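Local coordinates for protein zinc chaperone AztD (Citrobacter koseri, PDB 6CMK) that acts as a periplasmic zinc chaperone, binding zinc and handing one zinc ion directly to the solute-binding protein AztC of the AztABCD transport system, at residues E31-R37 and V398-V404; L59-N63 and A111-L115; A68-R72 and N394-V398; R309-Y314 and A377-K381. All coordinates share one frame. Residues are numbered along the deposited sequence.

Contact 1 of 4, residues E31-R37 and V398-V404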
# COMPACT_ATOMS: atom_id res chain seq x y z
N GLU B 31 13.16 17.20 1.81
CA GLU B 31 13.05 17.13 0.36
C GLU B 31 12.26 15.91 -0.09
O GLU B 31 11.88 15.07 0.72
CB GLU B 31 14.44 17.12 -0.28
CG GLU B 31 15.16 15.79 -0.12
CD GLU B 31 16.54 15.80 -0.75
OE1 GLU B 31 16.77 16.60 -1.69
OE2 GLU B 31 17.40 15.02 -0.30
N ASP B 32 12.04 15.81 -1.40
CA ASP B 32 11.24 14.75 -2.01
C ASP B 32 12.15 13.95 -2.94
O ASP B 32 12.71 14.51 -3.89
CB ASP B 32 10.07 15.36 -2.78
CG ASP B 32 8.91 14.42 -2.93
OD1 ASP B 32 9.03 13.45 -3.70
OD2 ASP B 32 7.88 14.66 -2.27
N VAL B 33 12.31 12.66 -2.66
CA VAL B 33 13.33 11.86 -3.33
C VAL B 33 12.67 10.69 -4.04
O VAL B 33 11.87 9.96 -3.45
CB VAL B 33 14.39 11.34 -2.34
CG1 VAL B 33 15.41 10.48 -3.08
CG2 VAL B 33 15.07 12.52 -1.67
N THR B 34 13.03 10.52 -5.31
CA THR B 34 12.63 9.39 -6.14
C THR B 34 13.83 8.47 -6.29
O THR B 34 14.94 8.93 -6.59
CB THR B 34 12.16 9.86 -7.52
OG1 THR B 34 11.00 10.68 -7.39
CG2 THR B 34 11.83 8.67 -8.41
N ALA B 35 13.62 7.18 -6.08
CA ALA B 35 14.74 6.25 -6.20
C ALA B 35 14.22 4.90 -6.67
O ALA B 35 13.28 4.36 -6.09
CB ALA B 35 15.50 6.10 -4.88
N TRP B 36 14.84 4.38 -7.73
CA TRP B 36 14.53 3.06 -8.25
C TRP B 36 15.83 2.36 -8.62
O TRP B 36 16.77 2.99 -9.11
CB TRP B 36 13.64 3.12 -9.49
CG TRP B 36 12.24 3.64 -9.27
CD1 TRP B 36 11.87 4.94 -9.07
CD2 TRP B 36 11.03 2.88 -9.27
NE1 TRP B 36 10.51 5.04 -8.95
CE2 TRP B 36 9.96 3.79 -9.06
CE3 TRP B 36 10.73 1.53 -9.42
CZ2 TRP B 36 8.64 3.38 -9.01
CZ3 TRP B 36 9.42 1.13 -9.37
CH2 TRP B 36 8.39 2.05 -9.16
N ARG B 37 15.88 1.05 -8.39
CA ARG B 37 17.08 0.26 -8.62
C ARG B 37 16.75 -1.01 -9.38
O ARG B 37 15.71 -1.63 -9.14
CB ARG B 37 17.76 -0.07 -7.30
CG ARG B 37 18.39 1.16 -6.70
CD ARG B 37 18.86 0.95 -5.29
NE ARG B 37 19.40 2.20 -4.76
CZ ARG B 37 19.99 2.33 -3.58
NH1 ARG B 37 20.12 1.28 -2.79
NH2 ARG B 37 20.46 3.51 -3.21
N VAL B 398 12.95 -2.34 -7.98
CA VAL B 398 12.21 -1.83 -6.82
C VAL B 398 12.33 -0.31 -6.80
O VAL B 398 13.20 0.28 -7.43
CB VAL B 398 12.71 -2.41 -5.48
CG1 VAL B 398 12.64 -3.93 -5.48
CG2 VAL B 398 14.13 -1.92 -5.15
N GLY B 399 11.45 0.32 -6.03
CA GLY B 399 11.60 1.75 -5.81
C GLY B 399 10.26 2.46 -5.78
O GLY B 399 9.20 1.85 -5.77
N GLY B 400 10.36 3.79 -5.79
CA GLY B 400 9.23 4.70 -5.64
C GLY B 400 9.74 6.07 -5.24
O GLY B 400 10.86 6.45 -5.56
N SER B 401 8.91 6.81 -4.49
CA SER B 401 9.38 8.10 -4.01
C SER B 401 8.77 8.38 -2.64
O SER B 401 7.77 7.79 -2.25
CB SER B 401 9.05 9.23 -5.00
OG SER B 401 7.68 9.60 -4.93
N GLY B 402 9.42 9.28 -1.91
CA GLY B 402 8.93 9.62 -0.59
C GLY B 402 9.61 10.88 -0.09
O GLY B 402 10.49 11.44 -0.74
N LYS B 403 9.18 11.30 1.09
CA LYS B 403 9.82 12.43 1.74
C LYS B 403 11.06 12.00 2.51
O LYS B 403 11.17 10.86 2.98
CB LYS B 403 8.86 13.13 2.70
CG LYS B 403 7.69 13.77 2.00
CD LYS B 403 6.87 14.63 2.94
CE LYS B 403 6.22 15.77 2.17
NZ LYS B 403 5.35 16.63 3.03
N VAL B 404 12.00 12.93 2.61
CA VAL B 404 13.15 12.82 3.49
C VAL B 404 13.14 14.06 4.37
O VAL B 404 13.17 15.19 3.86
CB VAL B 404 14.46 12.70 2.70
CG1 VAL B 404 15.66 12.63 3.65
CG2 VAL B 404 14.42 11.47 1.81
O HOH W 1 7.55 12.25 -5.46

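Contact 2 of 4, residues L59-N63 and A111-L115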
# COMPACT_ATOMS: atom_id res chain seq x y z
N LEU B 59 25.74 0.75 -9.05
CA LEU B 59 25.77 0.92 -7.61
C LEU B 59 26.54 -0.18 -6.90
O LEU B 59 27.19 0.08 -5.88
CB LEU B 59 24.34 0.97 -7.06
CG LEU B 59 23.63 2.31 -6.96
CD1 LEU B 59 24.03 3.28 -8.07
CD2 LEU B 59 22.12 2.08 -6.97
N ALA B 60 26.49 -1.42 -7.41
CA ALA B 60 27.14 -2.52 -6.72
C ALA B 60 27.22 -3.73 -7.64
O ALA B 60 26.40 -3.89 -8.55
CB ALA B 60 26.40 -2.90 -5.44
N THR B 61 28.22 -4.56 -7.39
CA THR B 61 28.32 -5.89 -7.97
C THR B 61 28.47 -6.87 -6.81
O THR B 61 29.34 -6.69 -5.96
CB THR B 61 29.51 -6.00 -8.92
OG1 THR B 61 29.37 -5.04 -9.98
CG2 THR B 61 29.61 -7.39 -9.52
N PHE B 62 27.61 -7.87 -6.77
CA PHE B 62 27.66 -8.89 -5.74
C PHE B 62 28.07 -10.21 -6.36
O PHE B 62 27.48 -10.65 -7.36
CB PHE B 62 26.31 -9.05 -5.05
CG PHE B 62 25.87 -7.83 -4.32
CD1 PHE B 62 26.70 -7.24 -3.38
CD2 PHE B 62 24.65 -7.25 -4.58
CE1 PHE B 62 26.31 -6.10 -2.70
CE2 PHE B 62 24.25 -6.12 -3.91
CZ PHE B 62 25.08 -5.54 -2.97
N ASN B 63 29.06 -10.85 -5.76
CA ASN B 63 29.46 -12.18 -6.17
C ASN B 63 28.75 -13.20 -5.29
O ASN B 63 28.81 -13.11 -4.05
CB ASN B 63 30.98 -12.34 -6.09
CG ASN B 63 31.70 -11.34 -6.96
OD1 ASN B 63 31.62 -11.40 -8.19
ND2 ASN B 63 32.40 -10.40 -6.34
N ALA B 111 22.91 2.26 0.82
CA ALA B 111 23.60 1.47 -0.19
C ALA B 111 23.03 0.06 -0.19
O ALA B 111 22.67 -0.48 0.86
CB ALA B 111 25.10 1.41 0.08
N PRO B 112 22.91 -0.58 -1.36
CA PRO B 112 22.51 -1.99 -1.38
C PRO B 112 23.60 -2.83 -0.74
O PRO B 112 24.77 -2.46 -0.75
CB PRO B 112 22.36 -2.29 -2.88
CG PRO B 112 23.31 -1.32 -3.54
CD PRO B 112 23.26 -0.08 -2.70
N LYS B 113 23.21 -3.95 -0.15
CA LYS B 113 24.20 -4.80 0.49
C LYS B 113 23.76 -6.25 0.51
O LYS B 113 22.57 -6.57 0.53
CB LYS B 113 24.52 -4.31 1.91
CG LYS B 113 23.37 -4.42 2.90
CD LYS B 113 23.76 -3.82 4.24
CE LYS B 113 22.54 -3.56 5.12
NZ LYS B 113 21.70 -2.44 4.62
N LEU B 114 24.75 -7.13 0.50
CA LEU B 114 24.50 -8.55 0.68
C LEU B 114 24.23 -8.81 2.15
O LEU B 114 25.03 -8.43 3.01
CB LEU B 114 25.71 -9.37 0.22
CG LEU B 114 25.61 -10.20 -1.06
CD1 LEU B 114 26.95 -10.87 -1.29
CD2 LEU B 114 24.51 -11.24 -0.99
N LEU B 115 23.11 -9.44 2.44
CA LEU B 115 22.78 -9.76 3.81
C LEU B 115 23.40 -11.10 4.19
O LEU B 115 23.78 -11.90 3.33
CB LEU B 115 21.27 -9.81 4.00
CG LEU B 115 20.59 -8.44 3.97
CD1 LEU B 115 19.09 -8.61 3.83
CD2 LEU B 115 20.93 -7.61 5.21

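Contact 3 of 4, residues A68-R72 and N394-V398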
# COMPACT_ATOMS: atom_id res chain seq x y z
N ALA B 68 22.01 -16.85 -10.89
CA ALA B 68 20.84 -16.67 -10.06
C ALA B 68 19.60 -16.34 -10.88
O ALA B 68 19.67 -15.72 -11.95
CB ALA B 68 21.05 -15.54 -9.04
N ASN B 69 18.45 -16.76 -10.35
CA ASN B 69 17.15 -16.20 -10.66
C ASN B 69 16.80 -15.21 -9.55
O ASN B 69 17.23 -15.38 -8.40
CB ASN B 69 16.08 -17.29 -10.76
CG ASN B 69 16.32 -18.27 -11.91
OD1 ASN B 69 15.89 -19.43 -11.85
ND2 ASN B 69 17.02 -17.82 -12.96
N LEU B 70 16.06 -14.16 -9.88
CA LEU B 70 15.85 -13.07 -8.94
C LEU B 70 14.38 -12.88 -8.62
O LEU B 70 13.52 -12.98 -9.51
CB LEU B 70 16.43 -11.75 -9.48
CG LEU B 70 17.94 -11.71 -9.72
CD1 LEU B 70 18.37 -10.41 -10.36
CD2 LEU B 70 18.68 -11.90 -8.41
N SER B 71 14.10 -12.60 -7.35
CA SER B 71 12.77 -12.23 -6.89
C SER B 71 12.88 -11.07 -5.92
O SER B 71 13.83 -10.99 -5.13
CB SER B 71 12.06 -13.40 -6.20
OG SER B 71 11.77 -14.46 -7.09
N ARG B 72 11.89 -10.18 -5.96
CA ARG B 72 11.80 -9.10 -5.00
C ARG B 72 10.67 -9.37 -4.02
O ARG B 72 9.71 -10.07 -4.32
CB ARG B 72 11.54 -7.75 -5.69
CG ARG B 72 10.26 -7.68 -6.52
CD ARG B 72 9.83 -6.24 -6.79
NE ARG B 72 9.22 -5.62 -5.61
CZ ARG B 72 8.84 -4.35 -5.56
NH1 ARG B 72 9.01 -3.55 -6.61
NH2 ARG B 72 8.27 -3.86 -4.47
N ASN B 394 18.34 -12.20 -15.99
CA ASN B 394 17.19 -11.96 -15.12
C ASN B 394 17.26 -10.57 -14.50
O ASN B 394 18.33 -10.08 -14.14
CB ASN B 394 17.13 -13.01 -14.01
CG ASN B 394 16.85 -14.40 -14.53
OD1 ASN B 394 17.53 -15.37 -14.16
ND2 ASN B 394 15.87 -14.51 -15.40
N ILE B 395 16.10 -9.95 -14.33
CA ILE B 395 16.06 -8.57 -13.86
C ILE B 395 14.81 -8.36 -13.02
O ILE B 395 13.72 -8.83 -13.35
CB ILE B 395 16.14 -7.59 -15.06
CG1 ILE B 395 16.11 -6.14 -14.57
CG2 ILE B 395 15.01 -7.84 -16.05
CD1 ILE B 395 16.46 -5.15 -15.68
N VAL B 396 14.98 -7.65 -11.90
CA VAL B 396 13.86 -7.15 -11.11
C VAL B 396 14.18 -5.71 -10.73
O VAL B 396 15.33 -5.27 -10.74
CB VAL B 396 13.56 -7.99 -9.85
CG1 VAL B 396 13.12 -9.41 -10.25
CG2 VAL B 396 14.75 -8.01 -8.89
N ALA B 397 13.13 -4.96 -10.39
CA ALA B 397 13.23 -3.54 -10.06
C ALA B 397 12.42 -3.23 -8.81
O ALA B 397 11.33 -3.78 -8.63
CB ALA B 397 12.72 -2.66 -11.21
N VAL B 398 12.95 -2.34 -7.98
CA VAL B 398 12.21 -1.83 -6.82
C VAL B 398 12.33 -0.31 -6.80
O VAL B 398 13.20 0.28 -7.43
CB VAL B 398 12.71 -2.41 -5.48
CG1 VAL B 398 12.64 -3.93 -5.48
CG2 VAL B 398 14.13 -1.92 -5.15

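Contact 4 of 4, residues R309-Y314 and A377-K381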
# COMPACT_ATOMS: atom_id res chain seq x y z
N ARG B 309 1.27 1.55 -13.94
CA ARG B 309 0.10 1.72 -14.80
C ARG B 309 -0.65 0.39 -14.81
O ARG B 309 -0.40 -0.50 -15.62
CB ARG B 309 0.51 2.17 -16.20
CG ARG B 309 1.18 3.53 -16.22
CD ARG B 309 2.26 3.62 -17.30
NE ARG B 309 3.43 2.86 -16.85
CZ ARG B 309 4.41 3.36 -16.10
NH1 ARG B 309 4.40 4.65 -15.73
NH2 ARG B 309 5.41 2.57 -15.72
N ALA B 310 -1.61 0.27 -13.90
CA ALA B 310 -2.26 -1.01 -13.64
C ALA B 310 -3.02 -1.57 -14.84
O ALA B 310 -3.29 -2.77 -14.86
CB ALA B 310 -3.24 -0.88 -12.47
N LYS B 311 -3.39 -0.75 -15.82
CA LYS B 311 -4.14 -1.29 -16.94
C LYS B 311 -3.27 -2.04 -17.94
O LYS B 311 -3.81 -2.60 -18.89
CB LYS B 311 -4.89 -0.17 -17.66
CG LYS B 311 -4.01 0.88 -18.31
CD LYS B 311 -4.77 1.71 -19.34
CE LYS B 311 -6.00 2.38 -18.76
NZ LYS B 311 -7.16 2.27 -19.68
N PHE B 312 -1.95 -2.07 -17.75
CA PHE B 312 -1.04 -2.59 -18.77
C PHE B 312 -0.17 -3.72 -18.22
O PHE B 312 0.17 -3.77 -17.04
CB PHE B 312 -0.14 -1.49 -19.31
CG PHE B 312 -0.88 -0.48 -20.15
CD1 PHE B 312 -1.50 -0.88 -21.32
CD2 PHE B 312 -0.96 0.84 -19.77
CE1 PHE B 312 -2.19 0.03 -22.10
CE2 PHE B 312 -1.65 1.76 -20.55
CZ PHE B 312 -2.26 1.35 -21.72
N ALA B 313 0.18 -4.64 -19.13
CA ALA B 313 1.24 -5.61 -18.92
C ALA B 313 2.06 -5.67 -20.21
O ALA B 313 1.69 -5.09 -21.22
CB ALA B 313 0.70 -7.00 -18.58
N TYR B 314 3.19 -6.35 -20.16
CA TYR B 314 4.08 -6.43 -21.32
C TYR B 314 4.48 -7.87 -21.58
O TYR B 314 4.76 -8.63 -20.66
CB TYR B 314 5.34 -5.58 -21.12
CG TYR B 314 4.96 -4.19 -20.72
CD1 TYR B 314 4.33 -3.34 -21.61
CD2 TYR B 314 5.18 -3.75 -19.43
CE1 TYR B 314 3.93 -2.09 -21.22
CE2 TYR B 314 4.79 -2.50 -19.03
CZ TYR B 314 4.18 -1.67 -19.93
OH TYR B 314 3.79 -0.42 -19.52
N ALA B 377 7.56 4.35 -20.89
CA ALA B 377 6.43 3.43 -20.80
C ALA B 377 5.22 3.91 -21.58
O ALA B 377 4.50 3.10 -22.17
CB ALA B 377 6.04 3.19 -19.34
N THR B 378 4.97 5.21 -21.60
CA THR B 378 3.74 5.71 -22.21
C THR B 378 3.89 5.90 -23.71
O THR B 378 2.98 5.53 -24.46
CB THR B 378 3.30 7.01 -21.53
OG1 THR B 378 4.35 7.98 -21.63
CG2 THR B 378 2.98 6.75 -20.06
N SER B 379 5.03 6.42 -24.17
CA SER B 379 5.28 6.53 -25.60
C SER B 379 5.70 5.20 -26.21
O SER B 379 5.56 5.00 -27.42
CB SER B 379 6.37 7.58 -25.87
OG SER B 379 7.66 7.06 -25.61
N PHE B 380 6.23 4.30 -25.39
CA PHE B 380 6.60 2.97 -25.85
C PHE B 380 7.70 3.05 -26.91
O PHE B 380 7.69 2.31 -27.90
CB PHE B 380 5.38 2.21 -26.38
CG PHE B 380 5.40 0.74 -26.06
CD1 PHE B 380 5.37 0.30 -24.75
CD2 PHE B 380 5.42 -0.20 -27.07
CE1 PHE B 380 5.37 -1.04 -24.45
CE2 PHE B 380 5.42 -1.55 -26.78
CZ PHE B 380 5.40 -1.97 -25.47
N LYS B 381 8.65 3.95 -26.69
CA LYS B 381 9.80 4.14 -27.56
C LYS B 381 11.08 4.15 -26.75
O LYS B 381 11.11 4.60 -25.60
CB LYS B 381 9.68 5.43 -28.36
CG LYS B 381 8.33 5.57 -29.03
CD LYS B 381 8.30 6.71 -30.03
CE LYS B 381 6.92 6.85 -30.65
NZ LYS B 381 6.26 5.53 -30.88
O HOH W 2 2.70 1.21 -21.29

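Contact 1 of 4, residues E31-R37 and V398-V404
V398, V404 and W36 bury much of the surface where these two strands run antiparallel, at 178° with their axes 4.7 Å apart. The valines, β-branched and at home in extended backbone, mark the ends of the pairing. R37 N reaches V398 O at 2.9 Å, and V398 N reaches R37 O at 3.1 Å; at the other end V404 N meets E31 O at 2.9 Å, while V404 CG2 packs 3.7 Å from V33 CG2. W36 lies across the partner strand, its six-membered ring centred 4.0 Å from G399 CA in a CH-pi contact. Glycine is required there: its backbone angles suit no other residue, and a CB would strike A35 O. On the face of the sheet that also carries W36, a water bridges D32 OD1 (2.6 Å) and S401 OG (2.7 Å); both side chains also hydrogen-bond W348 of the second subunit. Pairing the C-terminal strand with the N-terminal one within a single blade is the "Velcro" closure of a β-propeller.

Contact 2 of 4, residues L59-N63 and A111-L115
Neighbouring blades of a β-propeller pack face to face through apolar side chains, and this contact is such a seam near the protein surface, between the outer strands of the first two blades. The segments 59-63 and 113-115 run 34° apart with axes 8.3 Å from each other, too far for backbone pairing, so van der Waals packing holds them together. F62 has the largest share of the covered surface, followed by P112. The flat ring of F62 fills the gap between the sheets: F62 CZ lies 3.6 Å from K113 CA and 4.2 Å from P112 CB, F62 CD1 is 3.9 Å from L114 CG, and P112 O sits at the ring edge, 3.8 Å from F62 CZ. P112 is a compact apolar partner just before the strand begins, its CG 4.0 Å from A60 CB and 4.3 Å from L59 CB. L59 and A60 can both point toward it because they form a classic β-bulge opposite V50. L114 extends the seam, its CD1 4.0 Å from N63 O. The polar T61 turns from the seam and hydrogen-bonds N49 through OG1. Within its sheet the first segment pairs with strand 47-52, whose V50 also touches F62; the second pairs with strand 88-100, which offers I92 to the same ring, while R37 of strand 32-42 packs on both L59 and P112.

Contact 3 of 4, residues A68-R72 and N394-V398
Two side-chain hydrogen bonds fasten these nearly parallel strands, whose axes are 6.4 Å apart at 12°, while the backbones pair with other strands. N69 and S71 bond strand 78-83 through I82 and F80; N394, V396 and V398 bond strand 32-42 through A41, F39 and R37. At one end N69 ND2 donates to N394 OD1 at 2.8 Å, a task suited to asparagine, whose amide carries both a donor and an acceptor. A68 O is also 3.1 Å from N394 OD1, but both are acceptors and form no bond. At the other end R72 reaches across to the other strand: R72 NH1 donates to A397 O at 3.1 Å, a carbonyl that faces away from strand 32-42, and NH2 takes its stronger partner, the carbonyl of E74. The flat guanidinium thus joins A397 O, at its edge, to the loop carbonyl of E74, while one face covers V398, with R72 NE 3.8 Å from V398 CG1. Between these polar ends L70 CB lies 4.1 Å from V396 CG1, an apolar contact, and L70 CD1 packs 3.8 Å from the carbonyl N394 O. Side by side close to the middle of the chain, with the N69 side chain about 8 Å from a bound zinc, these are the innermost strands of adjacent blades, the arrangement that lines the centre of a β-propeller.

Contact 4 of 4, residues R309-Y314 and A377-K381
Here two adjacent blades of the β-propeller meet: the turn and second strand of one against the loop joining the last two strands of the next. The apolar part is small. Y314 CE1 touches F380 CE1 at 3.7 Å, but the rings, with centroids 6.0 Å apart and planes at 28°, are slid so far that they barely overlap. F380 sits at positive phi, and its ring still swings back to the seam. A377 is small enough for its CB to lie over one face of the R309 guanidinium, 3.6 Å from R309 NE. The ionic and polar bonds of R309 run to other residues: a salt bridge to D306, and hydrogen bonds to D359 O and N360 OD1 of the next blade, a spread that suits arginine's several donors. R309 opens a type I turn, closed by F312 N to R309 O at 3.1 Å. Y314 OH hydrogen-bonds the same D306 carboxylate oxygen, OD2, and a water hydrogen-bonds both Y314 OH, at 2.6 Å, and A377 O, at 2.8 Å.

In the fold
From the N terminus, strand 32-42 opens the loop that contact 1 closes with the final strand, so all the other contacts nest inside it. Contact 2 closes early, within the first two blades, joining their outer strands. Contact 3 opens at strand 69-72, between the two segments of contact 2, and ends on strand 392-403, so contacts 2 and 3 cross; together they pin the outer and inner parts of the same pair of blades. Contact 4 comes after contact 2 in series, nested inside contact 3, and seams the last two sheets before the closing strand. Contacts 1 and 3 share V398, and R37 of contact 1 packs on L59 and P112 of contact 2.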